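Local structure of hydrolase, putative (2B30) at residues E19-G24 / H275-L280; G61-I66 / K234-S239. The protein probably acts as a magnesium-dependent phosphatase of the HAD superfamily, Cof-like subfamily IIB, although its actual substrate has not been established. One frame throughout, in Å; residues are numbered along the deposited sequence.

Contact 1: residues E19-G24 / H275-L280; sequences EEALKG and HAKCVL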
ATOM      1  N   GLU A  19      18.330 -14.808  13.149  1.00 55.78           N
ATOM      2  CA  GLU A  19      17.640 -15.414  14.275  1.00 55.57           C
ATOM      3  C   GLU A  19      17.335 -14.364  15.350  1.00 53.94           C
ATOM      4  O   GLU A  19      16.375 -14.507  16.104  1.00 53.57           O
ATOM      5  CB  GLU A  19      18.385 -16.641  14.812  1.00 54.21           C
ATOM      6  CG  GLU A  19      19.826 -16.429  15.220  1.00 56.31           C
ATOM      7  CD  GLU A  19      20.552 -17.749  15.468  1.00 58.95           C
ATOM      8  OE1 GLU A  19      20.323 -18.722  14.709  1.00 62.29           O
ATOM      9  OE2 GLU A  19      21.355 -17.817  16.421  1.00 61.66           O
ATOM     10  N   GLU A  20      18.123 -13.292  15.387  1.00 53.22           N
ATOM     11  CA  GLU A  20      17.802 -12.139  16.219  1.00 51.81           C
ATOM     12  C   GLU A  20      16.524 -11.483  15.693  1.00 51.59           C
ATOM     13  O   GLU A  20      15.559 -11.292  16.435  1.00 51.41           O
ATOM     14  CB  GLU A  20      18.963 -11.140  16.224  1.00 50.92           C
ATOM     15  N   ALA A  21      16.511 -11.181  14.397  1.00 50.68           N
ATOM     16  CA  ALA A  21      15.345 -10.575  13.737  1.00 50.79           C
ATOM     17  C   ALA A  21      14.023 -11.362  13.878  1.00 50.72           C
ATOM     18  O   ALA A  21      12.945 -10.805  13.629  1.00 52.84           O
ATOM     19  CB  ALA A  21      15.655 -10.340  12.254  1.00 50.37           C
ATOM     20  N   LEU A  22      14.112 -12.639  14.258  1.00 49.22           N
ATOM     21  CA  LEU A  22      12.951 -13.524  14.406  1.00 47.20           C
ATOM     22  C   LEU A  22      12.562 -13.782  15.867  1.00 47.60           C
ATOM     23  O   LEU A  22      11.631 -14.557  16.130  1.00 46.17           O
ATOM     24  CB  LEU A  22      13.252 -14.876  13.741  1.00 45.90           C
ATOM     25  CG  LEU A  22      13.440 -14.913  12.221  1.00 45.14           C
ATOM     26  CD1 LEU A  22      14.074 -16.223  11.786  1.00 44.00           C
ATOM     27  CD2 LEU A  22      12.116 -14.715  11.510  1.00 44.25           C
ATOM     28  N   LYS A  23      13.271 -13.156  16.813  1.00 47.76           N
ATOM     29  CA  LYS A  23      13.105 -13.469  18.235  1.00 46.88           C
ATOM     30  C   LYS A  23      11.623 -13.524  18.638  1.00 48.03           C
ATOM     31  O   LYS A  23      10.941 -12.503  18.603  1.00 48.29           O
ATOM     32  N   GLY A  24      11.128 -14.716  18.988  1.00 48.00           N
ATOM     33  CA  GLY A  24       9.750 -14.883  19.492  1.00 48.60           C
ATOM     34  C   GLY A  24       8.613 -14.721  18.477  1.00 48.47           C
ATOM     35  O   GLY A  24       7.487 -14.375  18.844  1.00 46.32           O
ATOM     36  N   HIS A 275      14.209  -1.678   2.617  1.00 32.52           N
ATOM     37  CA  HIS A 275      12.801  -1.681   3.020  1.00 33.90           C
ATOM     38  C   HIS A 275      12.460  -2.897   3.882  1.00 36.08           C
ATOM     39  O   HIS A 275      11.537  -2.854   4.709  1.00 36.29           O
ATOM     40  CB  HIS A 275      11.887  -1.565   1.797  1.00 34.55           C
ATOM     41  CG  HIS A 275      11.737  -0.161   1.301  1.00 34.07           C
ATOM     42  ND1 HIS A 275      10.823   0.718   1.839  1.00 36.05           N
ATOM     43  CD2 HIS A 275      12.399   0.525   0.341  1.00 34.52           C
ATOM     44  CE1 HIS A 275      10.934   1.888   1.235  1.00 37.41           C
ATOM     45  NE2 HIS A 275      11.880   1.796   0.320  1.00 34.31           N
ATOM     46  N   ALA A 276      13.227  -3.968   3.699  1.00 37.25           N
ATOM     47  CA  ALA A 276      13.112  -5.166   4.520  1.00 37.80           C
ATOM     48  C   ALA A 276      13.702  -4.925   5.900  1.00 36.95           C
ATOM     49  O   ALA A 276      14.422  -3.961   6.102  1.00 38.50           O
ATOM     50  CB  ALA A 276      13.820  -6.333   3.843  1.00 38.50           C
ATOM     51  N   LYS A 277      13.391  -5.803   6.845  1.00 38.65           N
ATOM     52  CA  LYS A 277      13.915  -5.688   8.209  1.00 41.63           C
ATOM     53  C   LYS A 277      15.365  -6.125   8.230  1.00 43.45           C
ATOM     54  O   LYS A 277      16.206  -5.547   8.928  1.00 42.46           O
ATOM     55  CB  LYS A 277      13.130  -6.579   9.173  1.00 41.25           C
ATOM     56  CG  LYS A 277      13.339  -6.265  10.656  1.00 43.26           C
ATOM     57  CD  LYS A 277      12.963  -7.468  11.527  1.00 45.38           C
ATOM     58  CE  LYS A 277      12.191  -7.080  12.792  1.00 48.41           C
ATOM     59  NZ  LYS A 277      11.794  -8.294  13.597  1.00 49.08           N
ATOM     60  N   CYS A 278      15.647  -7.154   7.439  1.00 43.51           N
ATOM     61  CA  CYS A 278      16.884  -7.869   7.560  1.00 41.61           C
ATOM     62  C   CYS A 278      17.312  -8.453   6.221  1.00 40.97           C
ATOM     63  O   CYS A 278      16.516  -9.085   5.525  1.00 43.00           O
ATOM     64  CB  CYS A 278      16.671  -8.968   8.583  1.00 42.97           C
ATOM     65  SG  CYS A 278      18.125  -9.872   9.003  1.00 42.98           S
ATOM     66  N   VAL A 279      18.572  -8.218   5.862  1.00 38.91           N
ATOM     67  CA  VAL A 279      19.156  -8.760   4.647  1.00 36.38           C
ATOM     68  C   VAL A 279      19.759 -10.114   4.987  1.00 35.42           C
ATOM     69  O   VAL A 279      20.523 -10.234   5.951  1.00 36.31           O
ATOM     70  CB  VAL A 279      20.277  -7.849   4.096  1.00 36.49           C
ATOM     71  CG1 VAL A 279      20.846  -8.427   2.777  1.00 38.21           C
ATOM     72  CG2 VAL A 279      19.776  -6.429   3.898  1.00 32.83           C
ATOM     73  N   LEU A 280      19.440 -11.130   4.201  1.00 34.04           N
ATOM     74  CA  LEU A 280      19.992 -12.457   4.465  1.00 35.50           C
ATOM     75  C   LEU A 280      21.486 -12.497   4.109  1.00 37.37           C
ATOM     76  O   LEU A 280      21.933 -11.823   3.189  1.00 40.04           O
ATOM     77  CB  LEU A 280      19.208 -13.536   3.703  1.00 33.43           C
ATOM     78  CG  LEU A 280      17.756 -13.769   4.158  1.00 31.00           C
ATOM     79  CD1 LEU A 280      17.000 -14.613   3.149  1.00 29.51           C
ATOM     80  CD2 LEU A 280      17.687 -14.435   5.518  1.00 31.52           C
TER
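Lys-277 and Ala-21 make the one polar bond between residues 19-24 and 275-280. The ammonium nitrogen NZ of Lys-277 donates to the backbone O of Ala-21 at 2.8 Å. The C=O...N angle is 141°, and the donor is tilted 16° from the carbonyl plane, so the ammonium group meets the oxygen at a slant rather than head-on. The shape of the lysine chain explains the reach: CG is anti to the backbone N (chi1 -165°), and the chain bends at chi3 before running out to NZ.

The remaining contact is apolar and converges on a single methyl group. CB of Ala-21 lies 4.0 Å from CD of Lys-277, so the aliphatic part of the lysine passes alongside the methyl while its tip bonds to the carbonyl of the same residue. The methyl is also 4.0 Å from CB of Cys-278 and 4.1 Å from its SG. Both Ala-21 and Cys-278 direct their CB toward the other segment, and their CA atoms are 6.9 Å apart. The interface is small, with about 130 Å² buried over both sides.

Residues 275-280 pair with strand 261-264 through backbone bonds, Lys-277 with Ser-262 and Cys-278 with Ala-264. Phe-263 of that strand touches both Cys-278 and Leu-22, thereby extending the apolar patch. On the second subunit, Asn-204 packs against Lys-277, placing this corner close to the dimer interface.

A positively charged donor on a carbonyl of the short helix 18-21 would probably be favoured by the partial negative charge of that oxygen. The chemistry thus implies a light attachment of the N-terminal segment to edge strand 278-279, with one charge-assisted bond and one methyl doing the work.

Contact 2: residues G61-I66 / K234-S239; sequences GYMVSI and KHYNIS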
ATOM      1  N   GLY A  61       3.090 -27.548   9.247  1.00 42.93           N
ATOM      2  CA  GLY A  61       1.774 -26.925   9.414  1.00 41.13           C
ATOM      3  C   GLY A  61       1.683 -25.478   8.965  1.00 40.61           C
ATOM      4  O   GLY A  61       0.674 -24.816   9.235  1.00 39.93           O
ATOM      5  N   TYR A  62       2.720 -24.991   8.278  1.00 38.35           N
ATOM      6  CA  TYR A  62       2.754 -23.615   7.781  1.00 37.80           C
ATOM      7  C   TYR A  62       1.952 -23.491   6.490  1.00 35.01           C
ATOM      8  O   TYR A  62       2.022 -24.357   5.626  1.00 33.75           O
ATOM      9  CB  TYR A  62       4.203 -23.141   7.539  1.00 39.51           C
ATOM     10  CG  TYR A  62       5.042 -23.118   8.795  1.00 40.55           C
ATOM     11  CD1 TYR A  62       5.047 -22.014   9.631  1.00 42.18           C
ATOM     12  CD2 TYR A  62       5.815 -24.216   9.159  1.00 42.50           C
ATOM     13  CE1 TYR A  62       5.810 -22.000  10.798  1.00 43.63           C
ATOM     14  CE2 TYR A  62       6.567 -24.215  10.320  1.00 43.09           C
ATOM     15  CZ  TYR A  62       6.563 -23.107  11.136  1.00 42.27           C
ATOM     16  OH  TYR A  62       7.315 -23.112  12.288  1.00 42.47           O
ATOM     17  N   MET A  63       1.185 -22.410   6.379  1.00 34.10           N
ATOM     18  CA  MET A  63       0.530 -22.044   5.138  1.00 36.00           C
ATOM     19  C   MET A  63       1.566 -21.334   4.295  1.00 36.50           C
ATOM     20  O   MET A  63       2.290 -20.453   4.781  1.00 38.37           O
ATOM     21  CB  MET A  63      -0.663 -21.116   5.377  1.00 36.16           C
ATOM     22  CG  MET A  63      -1.380 -20.722   4.084  1.00 40.66           C
ATOM     23  SD  MET A  63      -3.048 -20.075   4.316  1.00 43.15           S
ATOM     24  CE  MET A  63      -3.960 -21.543   4.834  1.00 43.81           C
ATOM     25  N   VAL A  64       1.642 -21.726   3.033  1.00 34.08           N
ATOM     26  CA  VAL A  64       2.660 -21.224   2.145  1.00 32.78           C
ATOM     27  C   VAL A  64       1.969 -20.602   0.947  1.00 35.74           C
ATOM     28  O   VAL A  64       1.060 -21.199   0.357  1.00 36.81           O
ATOM     29  CB  VAL A  64       3.579 -22.362   1.709  1.00 31.82           C
ATOM     30  CG1 VAL A  64       4.470 -21.955   0.541  1.00 30.64           C
ATOM     31  CG2 VAL A  64       4.405 -22.829   2.889  1.00 32.52           C
ATOM     32  N   SER A  65       2.392 -19.388   0.612  1.00 36.55           N
ATOM     33  CA  SER A  65       1.869 -18.672  -0.541  1.00 36.25           C
ATOM     34  C   SER A  65       3.016 -18.006  -1.290  1.00 36.54           C
ATOM     35  O   SER A  65       3.784 -17.224  -0.730  1.00 34.43           O
ATOM     36  CB  SER A  65       0.845 -17.616  -0.119  1.00 35.45           C
ATOM     37  OG  SER A  65       0.547 -16.763  -1.213  1.00 34.01           O
ATOM     38  N   ILE A  66       3.127 -18.322  -2.567  1.00 38.07           N
ATOM     39  CA  ILE A  66       4.101 -17.674  -3.391  1.00 40.27           C
ATOM     40  C   ILE A  66       3.491 -16.388  -3.927  1.00 42.39           C
ATOM     41  O   ILE A  66       2.373 -16.379  -4.434  1.00 48.03           O
ATOM     42  CB  ILE A  66       4.589 -18.609  -4.482  1.00 41.15           C
ATOM     43  CG1 ILE A  66       5.484 -19.670  -3.824  1.00 40.80           C
ATOM     44  CG2 ILE A  66       5.361 -17.822  -5.526  1.00 43.87           C
ATOM     45  CD1 ILE A  66       5.828 -20.823  -4.696  1.00 42.75           C
ATOM     46  N   LYS A 234      -7.170 -11.607   5.447  1.00 35.03           N
ATOM     47  CA  LYS A 234      -8.569 -11.447   5.824  1.00 37.73           C
ATOM     48  C   LYS A 234      -9.313 -12.774   5.748  1.00 37.29           C
ATOM     49  O   LYS A 234     -10.065 -13.118   6.661  1.00 36.22           O
ATOM     50  CB  LYS A 234      -9.256 -10.401   4.937  1.00 38.91           C
ATOM     51  CG  LYS A 234      -8.883  -8.966   5.291  1.00 43.89           C
ATOM     52  CD  LYS A 234      -9.737  -8.426   6.435  1.00 49.72           C
ATOM     53  CE  LYS A 234     -11.067  -7.881   5.919  1.00 54.25           C
ATOM     54  NZ  LYS A 234     -12.034  -7.546   7.005  1.00 54.32           N
ATOM     55  N   HIS A 235      -9.088 -13.518   4.665  1.00 37.07           N
ATOM     56  CA  HIS A 235      -9.784 -14.784   4.444  1.00 37.65           C
ATOM     57  C   HIS A 235      -9.491 -15.798   5.563  1.00 36.46           C
ATOM     58  O   HIS A 235     -10.385 -16.545   5.970  1.00 35.94           O
ATOM     59  CB  HIS A 235      -9.416 -15.367   3.072  1.00 38.14           C
ATOM     60  CG  HIS A 235     -10.315 -16.479   2.617  1.00 40.67           C
ATOM     61  ND1 HIS A 235     -11.614 -16.268   2.207  1.00 44.39           N
ATOM     62  CD2 HIS A 235     -10.092 -17.809   2.487  1.00 41.84           C
ATOM     63  CE1 HIS A 235     -12.159 -17.422   1.861  1.00 45.44           C
ATOM     64  NE2 HIS A 235     -11.255 -18.373   2.021  1.00 43.74           N
ATOM     65  N   TYR A 236      -8.253 -15.802   6.055  1.00 32.83           N
ATOM     66  CA  TYR A 236      -7.821 -16.763   7.053  1.00 32.03           C
ATOM     67  C   TYR A 236      -7.540 -16.111   8.396  1.00 30.73           C
ATOM     68  O   TYR A 236      -6.945 -16.723   9.260  1.00 27.13           O
ATOM     69  CB  TYR A 236      -6.559 -17.483   6.568  1.00 31.86           C
ATOM     70  CG  TYR A 236      -6.799 -18.382   5.396  1.00 31.64           C
ATOM     71  CD1 TYR A 236      -7.498 -19.577   5.552  1.00 32.24           C
ATOM     72  CD2 TYR A 236      -6.333 -18.053   4.129  1.00 30.37           C
ATOM     73  CE1 TYR A 236      -7.725 -20.419   4.473  1.00 29.05           C
ATOM     74  CE2 TYR A 236      -6.556 -18.898   3.041  1.00 29.58           C
ATOM     75  CZ  TYR A 236      -7.249 -20.072   3.227  1.00 29.00           C
ATOM     76  OH  TYR A 236      -7.481 -20.898   2.167  1.00 33.94           O
ATOM     77  N   ASN A 237      -7.938 -14.858   8.560  1.00 33.43           N
ATOM     78  CA  ASN A 237      -7.717 -14.133   9.819  1.00 35.90           C
ATOM     79  C   ASN A 237      -6.277 -14.235  10.398  1.00 35.43           C
ATOM     80  O   ASN A 237      -6.072 -14.388  11.599  1.00 34.57           O
ATOM     81  CB  ASN A 237      -8.750 -14.605  10.844  1.00 37.46           C
ATOM     82  CG  ASN A 237      -8.797 -13.724  12.072  1.00 40.70           C
ATOM     83  OD1 ASN A 237      -8.742 -12.490  11.975  1.00 39.62           O
ATOM     84  ND2 ASN A 237      -8.879 -14.355  13.246  1.00 42.58           N
ATOM     85  N   ILE A 238      -5.288 -14.150   9.525  1.00 36.34           N
ATOM     86  CA  ILE A 238      -3.884 -14.191   9.919  1.00 35.61           C
ATOM     87  C   ILE A 238      -3.406 -12.767  10.130  1.00 35.34           C
ATOM     88  O   ILE A 238      -3.583 -11.928   9.260  1.00 37.13           O
ATOM     89  CB  ILE A 238      -3.056 -14.851   8.815  1.00 35.88           C
ATOM     90  CG1 ILE A 238      -3.463 -16.320   8.705  1.00 38.36           C
ATOM     91  CG2 ILE A 238      -1.565 -14.711   9.081  1.00 38.27           C
ATOM     92  CD1 ILE A 238      -2.705 -17.095   7.635  1.00 40.58           C
ATOM     93  N   SER A 239      -2.806 -12.491  11.279  1.00 35.34           N
ATOM     94  CA  SER A 239      -2.354 -11.137  11.595  1.00 36.61           C
ATOM     95  C   SER A 239      -0.961 -10.867  11.001  1.00 33.99           C
ATOM     96  O   SER A 239      -0.239 -11.791  10.672  1.00 34.79           O
ATOM     97  CB  SER A 239      -2.344 -10.935  13.109  1.00 37.27           C
ATOM     98  OG  SER A 239      -1.291 -11.681  13.700  1.00 44.62           O
TER
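The hydroxyl of Tyr-236, the residue whose ring receives Met-63, is hydrogen-bonded to the backbone N of Gln-105. This outside bond tethers the far end of the ring; between residues 61-66 and 234-239 themselves there is no hydrogen bond, and the contact is one of sulfur, methyl and ring.

Met-63 approaches over one face of the ring. Its CE sits 3.9 Å from the Tyr-236 ring centroid and only 8° off the normal, a CH-pi contact almost straight above the centre. SD lies 4.1 Å from the same centroid, 20° off the normal, nearer the CD2 and CE2 side, which makes this a Met-aromatic contact too. CG of Met-63 is anti to the backbone N, carrying the chain toward residues 234-239, and a bend at chi3 (-70°) lays the terminal methyl over the ring. The two side chains cross at about a right angle. His-235 CD2 occupies the opposite face, offset toward the rim.

Ile-238 adds a looser apolar touch, its CD1 4.5 Å from SD of Met-63, and also packs on Leu-29 of the adjacent strand.

Helix 225-235 ends in a Schellman motif: Asn-237, with positive phi, is its C-prime residue, and its N makes a weak bond to Lys-234 O. The arrangement joins the start of strand 63-67 to this helix ending, at the surface of the Rossmann-like alpha/beta domain characteristic of HAD hydrolases.

In the fold
Contacts 1 and 2 involve one mixed sheet at well-separated strands: contact 1 at edge strand 278-279 and contact 2 at strand 63-67, with strands 29-33, 243-247 and 261-264 between them. Their centres are 20 Å apart, and their nearest atoms, about 10 Å apart, do not touch. Both segments of contact 2 fall in sequence between the two that contact 1 brings together. Neither contact lies at the calcium site of Asp-33, Asp-35 and Asp-248. Met-63 begins its strand, whereas Asp-33 ends the parallel strand 29-33 and Asp-248 directly follows strand 243-247. Contact 2 is therefore at the strand end opposite the metal, while contact 1 lies on the edge strand, away from the site.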